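Local coordinates for metallocarboxypeptidase (Trypanosoma cruzi, PDB 3DWC), which probably removes single amino acids other than proline from the C-terminal ends of peptides, as a metal-dependent carboxypeptidase of the M32 family, at residues B[218-221]-B[226-229]; B[221-226]-B[457-462]; B[242-247]-B[276-281]; B[298-303]-B[464-469]; B[436-441]-B[445-450]. One frame throughout, in Å; residues are numbered along the deposited sequence.

The five contacts lie in one part of the fold, and interaction 4 holds Glu298, a ligand of the cobalt ion. Interactions 1 and 2 share Asp221 and Asp226, and their centres lie about 10 Å apart at the end of helix 209-222. The Met220 side chain of interaction 1 is about 7 Å from that of Glu268, the predicted proton donor/acceptor. Interaction 3 joins both through Gln276 NE2, which lies 3.1 Å from Asp226 O. Interactions 2 and 4 both use helix 456-467 and meet at Gln300 OE1, 3.1 Å from Gln462 NE2. Interaction 5 lies farther out, its centre about 24 Å from the centre of the chain, and Glu440 ties it to Lys461 and Lys465. The bound glycine touches interaction 2.

Interaction 1 of 5, residues B[218-221]-B[226-229]; sequences FFMD and DFDG
Met220 packs against the ring of Phe227 in a Met-aromatic contact, where the end of helix 209-222 meets the type I beta turn from Asp226 to Gly229. Met220 CB lies 3.7 Å from Phe227 CZ. The Met220 sulfur is 5.0 Å from the centre of the Phe227 ring, in an oblique position. Met220 is bent at chi3 (75°), which brings CE to CZ and CE2 of the same ring. Asp221 comes to the edge of the ring. Asp221 OD1 sits near the ring plane, 3.2 Å from Phe227 CE1, with the carboxylate nearly perpendicular to the ring. Phe225 makes an edge-to-face contact with Phe227, and Met220 also touches Val265 and Thr269 of helix 259-276. The turn that presents Phe227 is closed by Gly229 N bonding to Asp226 O. Asp226 OD2 forms a salt bridge to Lys37 of the second subunit. Asp226 OD1 completes an Asx turn, accepting from Asp228 N at 3.1 Å from above the carboxylate plane.

Interaction 2 of 5, residues B[221-226]-B[457-462]; sequences DVWKFD and KILAKQ. With GLY (glycine), chain O; ALA (alanine), chain P.
Leu459 and Trp223 bury the most surface here, with Lys224 at the margin, where a Schellman motif ends helix 209-222 beside helix 456-467. Lys224 has positive phi (57°) and is the C-prime residue. Its N bonds to Asp221 O, and Phe225 N bonds to Met220 O. Both methyl groups of Leu459 meet Trp223, one at its backbone and one at its ring. Leu459 CD1 lies 3.4 Å from Trp223 O. Leu459 CD1 is also 4.0 Å from Lys224 CG. Leu459 CD2 approaches the indole obliquely, 3.7 Å from Trp223 CD1. The two side chains cross at about a right angle. Ile266 and Thr269 of helix 259-276 also pack on Trp223, as do Ala304 and Ile308 of helix 294-309. Lys224 runs past Leu459 to the bound glycine and bends at chi4 (-71°). Lys224 NZ comes within 3.1 Å of the glycine N. The glycine is hydrogen-bonded to Asp454 OD1. Lys457 CG lies 3.6 Å from CB of the bound alanine. A water joins the two segments at the indole nitrogen. It lies in the ring plane, accepts from Trp223 NE1 at 3.0 Å and donates to Gln462 OE1 at 2.8 Å.

Interaction 3 of 5, residues B[242-247]-B[276-281]; sequences NSKEDV and QNCGPK
Asp246 O is gripped by two donors: Asn242 ND2 at 2.9 Å and, more distantly, the backbone nitrogen Ser243 N at 3.3 Å. The amide nitrogen of Asn242 lies 15° from the carbonyl plane of Asp246. The Ser243 bond links the ends of the type I beta turn 243-246, and Asn242 ND2 holds the same oxygen from the residue before it. The turn leads into strand 246-251 and packs on the end of helix 259-276. The side chains meet across the segments through carbon atoms. Val247 CG2 meets Gln276 CG at 3.7 Å, and the valine also packs on Ala272 and Glu275. Gln276 has CG beside its backbone N (chi1 -70°), and its chain then extends past the valine to a polar end held elsewhere. Gln276 NE2 donates to Asp226 O, with a weak second bond to Gly229 O. Lys244 CD lies against Cys278 CB at 3.9 Å. Lys244 bends at chi4 (-61°), and its NZ forms a salt bridge with Glu275. Lys244 O also rests 3.9 Å from Gln276 CA. Beyond the cysteine, a cis peptide bond precedes Pro280, and Gly279 has a backbone bond with Trp467. Ala41 and Pro35 of the second subunit pack on Glu245 and Asp246. Thus both long polar chains offer their aliphatic parts to this contact, while the amine is paired with Glu275 and the amide with Asp226, both of the same chain.

Interaction 4 of 5, residues B[298-303]-B[464-469]; sequences EGQSLF and EKIWQH. With CO (cobalt (II) ion), chain Q.
Gln300 turns its amide nearly perpendicular to the Trp467 indole, with the planes 86° apart. This buried contact joins helix 294-309, which carries the third protein ligand of the metal beside the two histidines of the HExxH motif, to helix 456-467 at its wider pi-type turn. Trp467 NE1 donates to Gln300 OE1 at 3.0 Å, with an angle of 142° at the hydrogen. The bond is tilted at both ends: the oxygen lies out of the ring plane, and the nitrogen is tilted from the carbonyl plane. Gln300 bends at chi2 (-40°), which places the other side of its amide by Ile466. There Gln300 NE2 is 4.0 Å from Ile466 CG2. Both ends of the amide have further partners. OE1 also accepts from Gln462 NE2, and NE2 donates to Val296 O, so these bonds should fix how the amide is flipped. Tyr274 of helix 259-276 meets the Trp467 ring and also touches Gln300. Two residues before Gln300, Glu298 takes part in the cobalt site with His267 and His271. Ser301 OG and Leu302 N both donate to Glu298 O from the same face of its plane. On the metal side, Glu298 OE2 binds the cobalt ion at 2.2 Å.

Interaction 5 of 5, residues B[436-441]-B[445-450]; sequences CVRREL and VVDDCI
Arg438 reaches from helix 421-441 across Val446 to Asp447, joining it to helix 443-451. The N-to-C directions of segments 436-441 and 445-450 make an angle of 109°. From CB, the arginine places Arg438 CG 3.8 Å from Val446 CG2. The chain stays extended to Arg438 NE, which is 4.2 Å from Val446 CG1. Val446 CG1 lies over the centre of one guanidinium face, 3.8 Å from Arg438 CZ. The tip grips a single oxygen end-on: Arg438 NH1 bonds to Asp447 OD1 at 3.1 Å and Arg438 NH2 to the same OD1 at 3.2 Å. Asp447 OD1 lies in the guanidinium plane, and the carboxylate is turned 61° from it. NH2 also forms a salt bridge with Glu443, and Ile450 CD1 approaches NH1. Beside the arginine, Leu441 CB meets Val446 CG2 at 4.0 Å. Val445 CG2 lies 3.2 Å from Leu441 O. With two carboxylates at its tip, the arginine probably stays charged and links helix 421-441 to helix 443-451 through Glu443 at its start and Asp447 one turn on, while Val446 covers one face.

Interaction 1 of 5, residues B[218-221]-B[226-229]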
# COMPACT_ATOMS: atom_id res chain seq x y z
N PHE B 218 -1.27 18.66 14.47
CA PHE B 218 -2.09 19.67 15.11
C PHE B 218 -2.55 20.63 14.03
O PHE B 218 -3.72 20.98 13.97
CB PHE B 218 -1.34 20.43 16.21
CG PHE B 218 -2.11 21.60 16.74
CD1 PHE B 218 -3.17 21.41 17.60
CD2 PHE B 218 -1.80 22.89 16.35
CE1 PHE B 218 -3.90 22.48 18.06
CE2 PHE B 218 -2.51 23.96 16.81
CZ PHE B 218 -3.55 23.77 17.67
N PHE B 219 -1.65 21.02 13.13
CA PHE B 219 -2.05 21.91 12.07
C PHE B 219 -2.94 21.30 11.03
O PHE B 219 -3.87 21.96 10.56
CB PHE B 219 -0.89 22.73 11.52
CG PHE B 219 -0.48 23.85 12.44
CD1 PHE B 219 -1.18 25.05 12.42
CD2 PHE B 219 0.58 23.71 13.32
CE1 PHE B 219 -0.81 26.11 13.28
CE2 PHE B 219 0.96 24.73 14.14
CZ PHE B 219 0.26 25.94 14.14
N MET B 220 -2.75 20.01 10.74
CA MET B 220 -3.69 19.32 9.91
C MET B 220 -5.10 19.35 10.57
O MET B 220 -6.10 19.52 9.87
CB MET B 220 -3.23 17.90 9.66
CG MET B 220 -1.96 17.86 8.81
SD MET B 220 -1.32 16.23 8.56
CE MET B 220 -2.48 15.54 7.35
N ASP B 221 -5.19 19.22 11.91
CA ASP B 221 -6.47 19.42 12.63
C ASP B 221 -7.05 20.84 12.51
O ASP B 221 -8.28 21.04 12.37
CB ASP B 221 -6.32 19.08 14.12
CG ASP B 221 -6.18 17.57 14.38
OD1 ASP B 221 -6.51 16.74 13.48
OD2 ASP B 221 -5.77 17.23 15.51
N ASP B 226 -9.64 15.38 7.52
CA ASP B 226 -10.32 14.19 7.99
C ASP B 226 -9.34 13.00 8.10
O ASP B 226 -8.96 12.41 7.10
CB ASP B 226 -11.46 13.86 7.04
CG ASP B 226 -12.30 12.68 7.51
OD1 ASP B 226 -12.09 12.15 8.64
OD2 ASP B 226 -13.17 12.29 6.71
N PHE B 227 -8.91 12.67 9.31
CA PHE B 227 -7.96 11.57 9.52
C PHE B 227 -8.60 10.18 9.44
O PHE B 227 -7.92 9.18 9.44
CB PHE B 227 -7.26 11.73 10.86
CG PHE B 227 -6.07 12.70 10.81
CD1 PHE B 227 -6.16 13.97 11.35
CD2 PHE B 227 -4.90 12.33 10.21
CE1 PHE B 227 -5.09 14.83 11.32
CE2 PHE B 227 -3.82 13.16 10.19
CZ PHE B 227 -3.92 14.41 10.74
N ASP B 228 -9.92 10.12 9.37
CA ASP B 228 -10.58 8.86 9.07
C ASP B 228 -10.67 8.62 7.56
O ASP B 228 -11.22 7.60 7.13
CB ASP B 228 -11.97 8.83 9.69
CG ASP B 228 -11.92 8.63 11.20
OD1 ASP B 228 -12.70 9.27 11.88
OD2 ASP B 228 -11.11 7.85 11.70
N GLY B 229 -10.14 9.56 6.78
CA GLY B 229 -10.12 9.46 5.34
C GLY B 229 -8.80 9.90 4.74
O GLY B 229 -8.75 10.40 3.63

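Interaction 2 of 5, residues B[221-226]-B[457-462]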
# COMPACT_ATOMS: atom_id res chain seq x y z
N ASP B 221 -5.19 19.22 11.91
CA ASP B 221 -6.47 19.42 12.63
C ASP B 221 -7.05 20.84 12.51
O ASP B 221 -8.28 21.04 12.37
CB ASP B 221 -6.32 19.08 14.12
CG ASP B 221 -6.18 17.57 14.38
OD1 ASP B 221 -6.51 16.74 13.48
OD2 ASP B 221 -5.77 17.23 15.51
N VAL B 222 -6.18 21.85 12.56
CA VAL B 222 -6.58 23.24 12.35
C VAL B 222 -7.20 23.38 10.96
O VAL B 222 -8.18 24.07 10.81
CB VAL B 222 -5.38 24.22 12.55
CG1 VAL B 222 -5.71 25.64 12.08
CG2 VAL B 222 -4.88 24.18 14.02
N TRP B 223 -6.66 22.69 9.95
CA TRP B 223 -7.28 22.71 8.61
C TRP B 223 -8.46 21.73 8.43
O TRP B 223 -8.97 21.53 7.32
CB TRP B 223 -6.22 22.49 7.51
CG TRP B 223 -5.80 23.76 6.90
CD1 TRP B 223 -6.23 24.28 5.72
CD2 TRP B 223 -4.78 24.65 7.37
NE1 TRP B 223 -5.58 25.45 5.44
CE2 TRP B 223 -4.68 25.70 6.44
CE3 TRP B 223 -3.93 24.65 8.48
CZ2 TRP B 223 -3.83 26.74 6.61
CZ3 TRP B 223 -3.09 25.70 8.64
CH2 TRP B 223 -3.03 26.72 7.71
N LYS B 224 -8.85 21.08 9.52
CA LYS B 224 -9.94 20.10 9.56
C LYS B 224 -9.72 18.96 8.58
O LYS B 224 -10.65 18.41 8.03
CB LYS B 224 -11.28 20.82 9.41
CG LYS B 224 -11.31 22.03 10.32
CD LYS B 224 -12.65 22.62 10.45
CE LYS B 224 -12.56 23.99 11.16
NZ LYS B 224 -12.22 23.96 12.68
N PHE B 225 -8.46 18.57 8.40
CA PHE B 225 -8.15 17.30 7.73
C PHE B 225 -8.95 16.12 8.37
O PHE B 225 -9.00 15.90 9.60
CB PHE B 225 -6.64 17.05 7.70
CG PHE B 225 -6.20 15.88 6.86
CD1 PHE B 225 -5.81 16.04 5.55
CD2 PHE B 225 -6.08 14.62 7.41
CE1 PHE B 225 -5.38 14.97 4.82
CE2 PHE B 225 -5.68 13.56 6.68
CZ PHE B 225 -5.32 13.71 5.39
N ASP B 226 -9.64 15.38 7.52
CA ASP B 226 -10.32 14.19 7.99
C ASP B 226 -9.34 13.00 8.10
O ASP B 226 -8.96 12.41 7.10
CB ASP B 226 -11.46 13.86 7.04
CG ASP B 226 -12.30 12.68 7.51
OD1 ASP B 226 -12.09 12.15 8.64
OD2 ASP B 226 -13.17 12.29 6.71
N LYS B 457 -14.74 29.17 8.37
CA LYS B 457 -15.49 30.10 7.51
C LYS B 457 -14.72 30.27 6.19
O LYS B 457 -15.29 30.43 5.06
CB LYS B 457 -15.64 31.44 8.19
CG LYS B 457 -16.80 31.54 9.16
CD LYS B 457 -16.74 32.84 9.90
CE LYS B 457 -17.88 32.95 10.87
NZ LYS B 457 -18.04 34.38 11.30
N ILE B 458 -13.40 30.22 6.33
CA ILE B 458 -12.54 30.36 5.18
C ILE B 458 -12.66 29.08 4.37
O ILE B 458 -12.91 29.14 3.18
CB ILE B 458 -11.10 30.69 5.56
CG1 ILE B 458 -10.99 32.00 6.36
CG2 ILE B 458 -10.21 30.85 4.29
CD1 ILE B 458 -9.52 32.21 6.89
N LEU B 459 -12.51 27.92 5.03
CA LEU B 459 -12.52 26.64 4.33
C LEU B 459 -13.88 26.44 3.66
O LEU B 459 -13.92 25.92 2.56
CB LEU B 459 -12.20 25.45 5.28
CG LEU B 459 -10.87 25.52 6.05
CD1 LEU B 459 -10.79 24.44 7.11
CD2 LEU B 459 -9.69 25.46 5.04
N ALA B 460 -14.97 26.91 4.28
CA ALA B 460 -16.28 26.79 3.68
C ALA B 460 -16.42 27.55 2.37
O ALA B 460 -17.03 27.06 1.42
CB ALA B 460 -17.37 27.21 4.65
N LYS B 461 -15.85 28.74 2.32
CA LYS B 461 -15.83 29.53 1.06
C LYS B 461 -15.04 28.82 -0.04
O LYS B 461 -15.43 28.83 -1.20
CB LYS B 461 -15.18 30.89 1.26
CG LYS B 461 -15.98 31.90 1.98
CD LYS B 461 -17.12 32.47 1.10
CE LYS B 461 -18.07 33.37 1.93
NZ LYS B 461 -19.12 33.99 1.07
N GLN B 462 -13.92 28.22 0.33
CA GLN B 462 -13.11 27.42 -0.63
C GLN B 462 -13.90 26.21 -1.18
O GLN B 462 -13.81 25.85 -2.36
CB GLN B 462 -11.86 26.87 0.02
CG GLN B 462 -10.73 27.88 0.21
CD GLN B 462 -9.50 27.25 0.75
OE1 GLN B 462 -9.32 27.15 1.99
NE2 GLN B 462 -8.56 26.85 -0.17
N GLY O . -13.31 26.81 12.38
CA GLY O . -14.52 26.32 13.09
C GLY O . -15.79 26.21 12.26
O GLY O . -16.26 25.10 11.95
N ALA P . -16.31 27.38 11.87
CA ALA P . -17.66 27.55 11.30
C ALA P . -17.74 27.12 9.83
O ALA P . -18.36 27.79 9.00
CB ALA P . -18.11 29.02 11.45
O HOH W 1 -6.85 26.30 2.87

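Interaction 3 of 5, residues B[242-247]-B[276-281]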
# COMPACT_ATOMS: atom_id res chain seq x y z
N ASN B 242 -2.27 9.06 -3.11
CA ASN B 242 -3.32 8.10 -3.00
C ASN B 242 -4.64 8.60 -3.58
O ASN B 242 -4.63 9.25 -4.60
CB ASN B 242 -3.46 7.61 -1.56
CG ASN B 242 -3.91 6.18 -1.50
OD1 ASN B 242 -3.55 5.39 -2.36
ND2 ASN B 242 -4.70 5.85 -0.50
N SER B 243 -5.78 8.28 -2.96
CA SER B 243 -7.09 8.45 -3.56
C SER B 243 -7.97 9.42 -2.76
O SER B 243 -7.70 9.71 -1.58
CB SER B 243 -7.76 7.08 -3.63
OG SER B 243 -7.12 6.24 -4.57
N LYS B 244 -9.00 9.93 -3.40
CA LYS B 244 -9.88 10.95 -2.77
C LYS B 244 -10.57 10.53 -1.47
O LYS B 244 -10.82 11.35 -0.56
CB LYS B 244 -10.93 11.42 -3.77
CG LYS B 244 -10.33 12.17 -4.95
CD LYS B 244 -11.42 12.91 -5.74
CE LYS B 244 -11.09 13.03 -7.23
NZ LYS B 244 -9.85 13.81 -7.47
N GLU B 245 -10.91 9.25 -1.39
CA GLU B 245 -11.47 8.65 -0.17
C GLU B 245 -10.43 8.35 0.91
O GLU B 245 -10.78 7.94 2.02
CB GLU B 245 -12.23 7.34 -0.51
CG GLU B 245 -13.20 7.47 -1.66
CD GLU B 245 -12.62 7.19 -3.03
OE1 GLU B 245 -13.45 7.06 -3.95
OE2 GLU B 245 -11.36 7.10 -3.19
N ASP B 246 -9.14 8.53 0.58
CA ASP B 246 -8.08 8.03 1.41
C ASP B 246 -6.85 8.81 0.99
O ASP B 246 -6.00 8.29 0.29
CB ASP B 246 -7.96 6.50 1.18
CG ASP B 246 -6.95 5.83 2.10
OD1 ASP B 246 -6.10 6.57 2.70
OD2 ASP B 246 -6.97 4.56 2.17
N VAL B 247 -6.78 10.08 1.41
CA VAL B 247 -5.77 11.01 0.91
C VAL B 247 -4.57 10.96 1.85
O VAL B 247 -4.73 11.14 3.04
CB VAL B 247 -6.30 12.46 0.81
CG1 VAL B 247 -5.11 13.47 0.35
CG2 VAL B 247 -7.45 12.51 -0.08
N GLN B 276 -10.18 15.77 -0.74
CA GLN B 276 -11.13 15.16 0.20
C GLN B 276 -12.53 15.68 0.02
O GLN B 276 -13.49 15.06 0.51
CB GLN B 276 -10.74 15.42 1.68
CG GLN B 276 -9.50 14.67 2.14
CD GLN B 276 -9.37 14.62 3.65
OE1 GLN B 276 -9.71 15.60 4.39
NE2 GLN B 276 -8.93 13.45 4.15
N ASN B 277 -12.64 16.87 -0.59
CA ASN B 277 -13.92 17.50 -0.80
C ASN B 277 -14.29 17.72 -2.25
O ASN B 277 -15.19 18.51 -2.53
CB ASN B 277 -13.96 18.82 -0.05
CG ASN B 277 -13.84 18.61 1.42
OD1 ASN B 277 -14.83 18.29 2.08
ND2 ASN B 277 -12.62 18.70 1.94
N CYS B 278 -13.66 16.97 -3.15
CA CYS B 278 -13.87 17.19 -4.57
C CYS B 278 -15.25 16.71 -4.98
O CYS B 278 -15.59 15.55 -4.80
CB CYS B 278 -12.76 16.52 -5.41
SG CYS B 278 -12.70 17.16 -7.11
N GLY B 279 -16.06 17.60 -5.55
CA GLY B 279 -17.29 17.18 -6.22
C GLY B 279 -17.20 17.14 -7.73
O GLY B 279 -16.14 17.23 -8.29
N PRO B 280 -18.34 17.05 -8.42
CA PRO B 280 -19.68 17.08 -7.89
C PRO B 280 -20.14 15.77 -7.21
O PRO B 280 -19.81 14.70 -7.64
CB PRO B 280 -20.56 17.44 -9.11
CG PRO B 280 -19.76 17.09 -10.31
CD PRO B 280 -18.32 16.91 -9.89
N LYS B 281 -20.92 15.90 -6.16
CA LYS B 281 -21.46 14.73 -5.47
C LYS B 281 -22.29 13.90 -6.47
O LYS B 281 -23.00 14.44 -7.34
CB LYS B 281 -22.28 15.17 -4.23
CG LYS B 281 -22.97 13.99 -3.46
CD LYS B 281 -24.48 14.31 -3.18
CE LYS B 281 -25.44 13.13 -3.59
NZ LYS B 281 -26.68 13.58 -4.37

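Interaction 4 of 5, residues B[298-303]-B[464-469]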
# COMPACT_ATOMS: atom_id res chain seq x y z
N GLU B 298 -2.65 23.86 -7.23
CA GLU B 298 -1.57 24.60 -6.57
C GLU B 298 -2.11 25.91 -6.01
O GLU B 298 -1.56 26.44 -5.05
CB GLU B 298 -0.39 24.83 -7.56
CG GLU B 298 0.83 25.45 -6.93
CD GLU B 298 1.61 24.50 -6.01
OE1 GLU B 298 2.75 24.86 -5.61
OE2 GLU B 298 1.11 23.40 -5.73
N GLY B 299 -3.25 26.38 -6.53
CA GLY B 299 -3.97 27.48 -5.92
C GLY B 299 -4.54 27.17 -4.54
O GLY B 299 -4.60 28.04 -3.65
N GLN B 300 -4.98 25.94 -4.36
CA GLN B 300 -5.37 25.45 -3.06
C GLN B 300 -4.19 25.20 -2.11
O GLN B 300 -4.28 25.52 -0.93
CB GLN B 300 -6.22 24.19 -3.22
CG GLN B 300 -7.43 24.33 -4.19
CD GLN B 300 -8.19 25.64 -4.09
OE1 GLN B 300 -8.89 25.91 -3.11
NE2 GLN B 300 -8.04 26.48 -5.12
N SER B 301 -3.10 24.62 -2.58
CA SER B 301 -1.97 24.43 -1.68
C SER B 301 -1.42 25.78 -1.20
O SER B 301 -1.04 25.97 -0.02
CB SER B 301 -0.90 23.63 -2.39
OG SER B 301 -0.60 24.26 -3.61
N LEU B 302 -1.33 26.71 -2.14
CA LEU B 302 -0.73 28.02 -1.85
C LEU B 302 -1.66 28.97 -1.14
O LEU B 302 -1.22 29.88 -0.43
CB LEU B 302 -0.15 28.63 -3.12
CG LEU B 302 1.03 27.85 -3.70
CD1 LEU B 302 1.44 28.44 -5.05
CD2 LEU B 302 2.21 27.79 -2.78
N PHE B 303 -2.93 28.77 -1.29
CA PHE B 303 -3.88 29.46 -0.43
C PHE B 303 -3.61 29.13 1.05
O PHE B 303 -3.51 30.02 1.91
CB PHE B 303 -5.28 29.06 -0.85
CG PHE B 303 -6.35 29.86 -0.19
CD1 PHE B 303 -6.87 30.97 -0.81
CD2 PHE B 303 -6.83 29.49 1.05
CE1 PHE B 303 -7.90 31.70 -0.20
CE2 PHE B 303 -7.89 30.19 1.66
CZ PHE B 303 -8.41 31.32 1.03
N GLU B 464 -17.24 25.89 -1.27
CA GLU B 464 -18.30 26.38 -2.10
C GLU B 464 -17.78 26.84 -3.46
O GLU B 464 -18.38 26.54 -4.48
CB GLU B 464 -19.11 27.54 -1.41
CG GLU B 464 -19.57 28.68 -2.42
CD GLU B 464 -19.99 29.98 -1.73
OE1 GLU B 464 -20.84 29.88 -0.80
OE2 GLU B 464 -19.51 31.11 -2.13
N LYS B 465 -16.73 27.63 -3.44
CA LYS B 465 -16.27 28.28 -4.66
C LYS B 465 -15.52 27.37 -5.61
O LYS B 465 -15.61 27.54 -6.83
CB LYS B 465 -15.39 29.51 -4.36
CG LYS B 465 -16.17 30.66 -3.78
CD LYS B 465 -15.25 31.80 -3.26
CE LYS B 465 -16.10 32.93 -2.71
NZ LYS B 465 -17.09 33.50 -3.73
N ILE B 466 -14.78 26.43 -5.06
CA ILE B 466 -13.89 25.63 -5.83
C ILE B 466 -14.15 24.15 -5.65
O ILE B 466 -14.46 23.46 -6.63
CB ILE B 466 -12.40 25.91 -5.51
CG1 ILE B 466 -12.08 27.41 -5.69
CG2 ILE B 466 -11.52 25.01 -6.37
CD1 ILE B 466 -12.31 27.94 -7.13
N TRP B 467 -14.00 23.64 -4.43
CA TRP B 467 -13.86 22.18 -4.26
C TRP B 467 -15.08 21.43 -4.73
O TRP B 467 -14.96 20.42 -5.39
CB TRP B 467 -13.44 21.74 -2.84
CG TRP B 467 -12.31 22.49 -2.21
CD1 TRP B 467 -11.29 23.12 -2.84
CD2 TRP B 467 -12.07 22.62 -0.82
NE1 TRP B 467 -10.42 23.66 -1.91
CE2 TRP B 467 -10.91 23.39 -0.66
CE3 TRP B 467 -12.76 22.21 0.33
CZ2 TRP B 467 -10.41 23.73 0.59
CZ3 TRP B 467 -12.28 22.59 1.58
CH2 TRP B 467 -11.12 23.33 1.69
N GLN B 468 -16.29 21.93 -4.48
CA GLN B 468 -17.49 21.14 -4.83
C GLN B 468 -17.76 21.00 -6.33
O GLN B 468 -18.52 20.14 -6.72
CB GLN B 468 -18.75 21.74 -4.21
CG GLN B 468 -19.16 23.08 -4.84
CD GLN B 468 -20.54 23.50 -4.38
OE1 GLN B 468 -21.36 22.64 -4.14
NE2 GLN B 468 -20.81 24.81 -4.29
N HIS B 469 -17.13 21.85 -7.14
CA HIS B 469 -17.37 21.86 -8.58
C HIS B 469 -16.48 20.87 -9.39
O HIS B 469 -16.82 20.51 -10.53
CB HIS B 469 -17.20 23.29 -9.09
CG HIS B 469 -18.16 24.26 -8.44
ND1 HIS B 469 -19.52 24.17 -8.61
CD2 HIS B 469 -17.95 25.31 -7.62
CE1 HIS B 469 -20.11 25.14 -7.93
NE2 HIS B 469 -19.18 25.83 -7.30
CO CO Q . 1.95 21.75 -4.53
O HOH W 2 3.52 22.34 -5.20
O HOH W 3 3.14 20.06 -3.64
O HOH W 4 2.35 20.62 -6.35

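Interaction 5 of 5, residues B[436-441]-B[445-450]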
# COMPACT_ATOMS: atom_id res chain seq x y z
N CYS B 436 -11.17 37.72 -2.91
CA CYS B 436 -12.60 37.50 -2.85
C CYS B 436 -13.11 37.13 -1.46
O CYS B 436 -14.10 37.69 -0.95
CB CYS B 436 -12.97 36.38 -3.84
SG CYS B 436 -14.72 36.01 -3.81
N VAL B 437 -12.48 36.15 -0.84
CA VAL B 437 -12.85 35.75 0.50
C VAL B 437 -12.80 36.94 1.46
O VAL B 437 -13.70 37.09 2.27
CB VAL B 437 -12.03 34.53 0.99
CG1 VAL B 437 -12.20 34.32 2.48
CG2 VAL B 437 -12.47 33.24 0.25
N ARG B 438 -11.80 37.81 1.36
CA ARG B 438 -11.66 38.94 2.31
C ARG B 438 -12.72 40.02 2.01
O ARG B 438 -13.28 40.64 2.91
CB ARG B 438 -10.25 39.54 2.25
CG ARG B 438 -9.19 38.78 3.04
CD ARG B 438 -7.75 39.19 2.65
NE ARG B 438 -6.79 38.48 3.50
CZ ARG B 438 -6.63 38.72 4.79
NH1 ARG B 438 -5.78 38.00 5.48
NH2 ARG B 438 -7.32 39.67 5.39
N ARG B 439 -13.00 40.19 0.72
CA ARG B 439 -14.10 41.03 0.26
C ARG B 439 -15.43 40.56 0.81
O ARG B 439 -16.25 41.35 1.28
CB ARG B 439 -14.18 40.92 -1.27
CG ARG B 439 -14.05 42.20 -1.98
CD ARG B 439 -14.82 42.16 -3.27
NE ARG B 439 -14.24 41.21 -4.20
CZ ARG B 439 -14.85 40.13 -4.70
NH1 ARG B 439 -16.11 39.81 -4.37
NH2 ARG B 439 -14.18 39.38 -5.57
N GLU B 440 -15.67 39.26 0.72
CA GLU B 440 -16.96 38.73 1.18
C GLU B 440 -17.14 38.65 2.69
O GLU B 440 -18.18 39.01 3.24
CB GLU B 440 -17.16 37.35 0.59
CG GLU B 440 -17.43 37.41 -0.90
CD GLU B 440 -17.67 36.04 -1.51
OE1 GLU B 440 -17.79 35.02 -0.79
OE2 GLU B 440 -17.73 36.00 -2.75
N LEU B 441 -16.14 38.12 3.36
CA LEU B 441 -16.21 37.90 4.81
C LEU B 441 -15.78 39.15 5.61
O LEU B 441 -16.18 39.31 6.75
CB LEU B 441 -15.27 36.74 5.16
CG LEU B 441 -15.75 35.32 5.45
CD1 LEU B 441 -17.13 34.95 4.96
CD2 LEU B 441 -14.70 34.30 5.14
N VAL B 445 -12.56 40.01 9.89
CA VAL B 445 -13.07 38.66 10.12
C VAL B 445 -12.04 37.58 9.67
O VAL B 445 -11.74 36.66 10.41
CB VAL B 445 -14.39 38.43 9.36
CG1 VAL B 445 -14.81 36.93 9.40
CG2 VAL B 445 -15.49 39.40 9.90
N VAL B 446 -11.53 37.70 8.46
CA VAL B 446 -10.52 36.75 7.98
C VAL B 446 -9.33 36.79 8.92
O VAL B 446 -8.88 35.75 9.34
CB VAL B 446 -10.10 37.01 6.53
CG1 VAL B 446 -8.99 36.04 6.08
CG2 VAL B 446 -11.31 36.92 5.60
N ASP B 447 -8.80 37.97 9.24
CA ASP B 447 -7.66 38.06 10.18
C ASP B 447 -7.94 37.39 11.53
O ASP B 447 -7.07 36.68 12.07
CB ASP B 447 -7.21 39.49 10.38
CG ASP B 447 -6.51 40.07 9.17
OD1 ASP B 447 -6.09 39.29 8.28
OD2 ASP B 447 -6.39 41.32 9.12
N ASP B 448 -9.15 37.56 12.04
CA ASP B 448 -9.52 36.92 13.30
C ASP B 448 -9.55 35.41 13.19
O ASP B 448 -9.07 34.74 14.09
CB ASP B 448 -10.88 37.40 13.82
CG ASP B 448 -10.83 38.76 14.38
OD1 ASP B 448 -9.71 39.29 14.47
OD2 ASP B 448 -11.91 39.32 14.72
N CYS B 449 -10.11 34.87 12.09
CA CYS B 449 -10.08 33.44 11.82
C CYS B 449 -8.66 32.88 11.79
O CYS B 449 -8.37 31.86 12.40
CB CYS B 449 -10.75 33.11 10.48
SG CYS B 449 -12.55 33.48 10.41
N ILE B 450 -7.78 33.56 11.06
CA ILE B 450 -6.40 33.12 10.96
C ILE B 450 -5.68 33.20 12.31
O ILE B 450 -5.14 32.21 12.76
CB ILE B 450 -5.62 33.92 9.86
CG1 ILE B 450 -6.21 33.65 8.44
CG2 ILE B 450 -4.13 33.54 9.88
CD1 ILE B 450 -5.68 34.58 7.28